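Local structure of UDP-N-Acetylenolpyruvylglucosamine Reductase (2GQT) at residues R36-P41 with R61-A66. The protein reduces UDP-N-acetylenolpyruvylglucosamine to UDP-N-acetylmuramate with FAD as cofactor, a step of peptidoglycan precursor synthesis in bacterial cell wall formation. Residues are numbered along the deposited sequence; the frame is centred on the assembly and turned at random.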
loop_
_atom_site.group_PDB
_atom_site.type_symbol
_atom_site.label_atom_id
_atom_site.label_comp_id
_atom_site.label_asym_id
_atom_site.label_seq_id
_atom_site.Cartn_x
_atom_site.Cartn_y
_atom_site.Cartn_z
ATOM N N ARG A 36 -23.869 -3.719 -0.885
ATOM C CA ARG A 36 -24.396 -3.273 -2.172
ATOM C C ARG A 36 -23.306 -3.091 -3.236
ATOM O O ARG A 36 -23.455 -3.541 -4.372
ATOM C CB ARG A 36 -25.218 -1.986 -2.009
ATOM C CG ARG A 36 -25.762 -1.423 -3.311
ATOM C CD ARG A 36 -26.214 0.013 -3.162
ATOM N NE ARG A 36 -26.064 0.735 -4.425
ATOM C CZ ARG A 36 -26.041 2.059 -4.548
ATOM N NH1 ARG A 36 -26.152 2.843 -3.480
ATOM N NH2 ARG A 36 -25.898 2.603 -5.747
ATOM N N ALA A 37 -22.207 -2.438 -2.862
ATOM C CA ALA A 37 -21.111 -2.179 -3.796
ATOM C C ALA A 37 -20.511 -3.470 -4.362
ATOM O O ALA A 37 -20.064 -3.493 -5.507
ATOM C CB ALA A 37 -20.032 -1.351 -3.118
ATOM N N THR A 38 -20.518 -4.533 -3.561
ATOM C CA THR A 38 -19.871 -5.800 -3.928
ATOM C C THR A 38 -20.780 -6.764 -4.698
ATOM O O THR A 38 -20.420 -7.922 -4.900
ATOM C CB THR A 38 -19.308 -6.540 -2.692
ATOM O OG1 THR A 38 -20.339 -6.708 -1.711
ATOM C CG2 THR A 38 -18.143 -5.774 -2.089
ATOM N N GLU A 39 -21.941 -6.282 -5.135
ATOM C CA GLU A 39 -22.907 -7.119 -5.855
ATOM C C GLU A 39 -22.513 -7.349 -7.309
ATOM O O GLU A 39 -23.075 -8.217 -7.978
ATOM C CB GLU A 39 -24.304 -6.510 -5.771
ATOM C CG GLU A 39 -24.970 -6.682 -4.418
ATOM C CD GLU A 39 -26.343 -6.037 -4.360
ATOM O OE1 GLU A 39 -26.686 -5.270 -5.286
ATOM O OE2 GLU A 39 -27.075 -6.290 -3.382
ATOM N N ALA A 40 -21.560 -6.558 -7.796
ATOM C CA ALA A 40 -20.982 -6.743 -9.118
ATOM C C ALA A 40 -19.456 -6.781 -8.992
ATOM O O ALA A 40 -18.923 -6.393 -7.945
ATOM C CB ALA A 40 -21.422 -5.626 -10.041
ATOM N N PRO A 41 -18.747 -7.266 -10.035
ATOM C CA PRO A 41 -17.281 -7.324 -10.008
ATOM C C PRO A 41 -16.640 -6.025 -9.520
ATOM O O PRO A 41 -17.013 -4.941 -9.963
ATOM C CB PRO A 41 -16.913 -7.585 -11.470
ATOM C CG PRO A 41 -18.084 -8.346 -12.008
ATOM C CD PRO A 41 -19.290 -7.809 -11.300
ATOM N N ARG A 61 -16.075 -2.025 -10.608
ATOM C CA ARG A 61 -16.335 -1.069 -9.543
ATOM C C ARG A 61 -15.080 -0.991 -8.685
ATOM O O ARG A 61 -14.534 -2.023 -8.296
ATOM C CB ARG A 61 -17.511 -1.526 -8.694
ATOM C CG ARG A 61 -18.823 -1.621 -9.449
ATOM C CD ARG A 61 -19.922 -2.049 -8.508
ATOM N NE ARG A 61 -21.222 -2.073 -9.173
ATOM C CZ ARG A 61 -22.363 -2.403 -8.574
ATOM N NH1 ARG A 61 -22.376 -2.751 -7.294
ATOM N NH2 ARG A 61 -23.496 -2.386 -9.265
ATOM N N VAL A 62 -14.608 0.227 -8.433
ATOM C CA VAL A 62 -13.453 0.424 -7.562
ATOM C C VAL A 62 -13.971 0.962 -6.230
ATOM O O VAL A 62 -14.552 2.044 -6.176
ATOM C CB VAL A 62 -12.404 1.361 -8.205
ATOM C CG1 VAL A 62 -11.240 1.573 -7.261
ATOM C CG2 VAL A 62 -11.894 0.757 -9.506
ATOM N N ILE A 63 -13.788 0.182 -5.171
ATOM C CA ILE A 63 -14.345 0.477 -3.861
ATOM C C ILE A 63 -13.306 1.125 -2.949
ATOM O O ILE A 63 -12.179 0.625 -2.817
ATOM C CB ILE A 63 -14.892 -0.801 -3.199
ATOM C CG1 ILE A 63 -16.047 -1.379 -4.025
ATOM C CG2 ILE A 63 -15.342 -0.526 -1.771
ATOM C CD1 ILE A 63 -16.521 -2.733 -3.564
ATOM N N ARG A 64 -13.698 2.247 -2.351
ATOM C CA ARG A 64 -12.933 2.932 -1.302
ATOM C C ARG A 64 -13.721 2.819 -0.009
ATOM O O ARG A 64 -14.931 3.059 0.008
ATOM C CB ARG A 64 -12.797 4.426 -1.620
ATOM C CG ARG A 64 -11.838 4.799 -2.713
ATOM C CD ARG A 64 -11.610 6.302 -2.697
ATOM N NE ARG A 64 -12.825 7.108 -2.524
ATOM C CZ ARG A 64 -12.810 8.423 -2.341
ATOM N NH1 ARG A 64 -11.649 9.070 -2.303
ATOM N NH2 ARG A 64 -13.941 9.099 -2.203
ATOM N N LEU A 65 -13.028 2.498 1.078
ATOM C CA LEU A 65 -13.654 2.379 2.385
ATOM C C LEU A 65 -13.494 3.658 3.174
ATOM O O LEU A 65 -12.373 4.095 3.449
ATOM C CB LEU A 65 -13.038 1.216 3.156
ATOM C CG LEU A 65 -13.093 -0.167 2.507
ATOM C CD1 LEU A 65 -12.307 -1.138 3.359
ATOM C CD2 LEU A 65 -14.529 -0.648 2.312
ATOM N N ALA A 66 -14.624 4.255 3.523
ATOM C CA ALA A 66 -14.629 5.484 4.302
ATOM C C ALA A 66 -15.646 5.343 5.438
ATOM O O ALA A 66 -15.962 4.225 5.839
ATOM C CB ALA A 66 -14.934 6.677 3.395
HETATM O O HOH W 1 -25.541 -3.221 -7.071
#
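Arg61 reaches from the start of strand 61-65 to the C-terminal end of helix 31-37, where its NH1 donates to the backbone carbonyls of Ala37 and Arg36. The bond from Arg61 NH1 to Ala37 O is 3.0 Å long and the straighter of the two at 158°; this oxygen lies close to the guanidinium plane, although NH1 sits well above the carbonyl plane of Ala37. The bond from Arg61 NH1 to Arg36 O is weak (3.2 Å, 124°), and Arg36 O also accepts from Glu39 N. Carbonyls of a last helical turn generally lack i+4 N-H partners, and the helix dipole probably adds attraction, so a long cationic side chain suits this place. The Arg61 chain, extended from CG to NE, carries the guanidinium across. Water 1, at the guanidinium edge, accepts from Arg61 NH2 and donates to Glu39 OE1, linking opposite charges.

The methyl of Ala40 gives van der Waals cover over the centre of one guanidinium face, CB 3.7 Å from Arg61 CZ; a side chain this short lets the flat group lie close to the turn.

Apolar contacts gather at Ile63, a beta-branched residue suited to a strand, whose long branch brings CD1 within 3.8 Å of the small Ala37 CB. Thr38 crosses Ile63 at about a right angle, offering CG2 to CD1 (3.7 Å) while its OG1 bonds Leu34 O.

Between backbones, Arg61 N donates to Pro41 O (3.1 Å), just ahead of strand 42-44. Helix 31-37 joins strand 22-28 to the parallel strand 42-44, with strand 61-65 inserted between them in the sheet: a beta-alpha-beta crossover within the FAD-binding domain of MurB, whose strand 61-65 carries Leu65 to the cofactor.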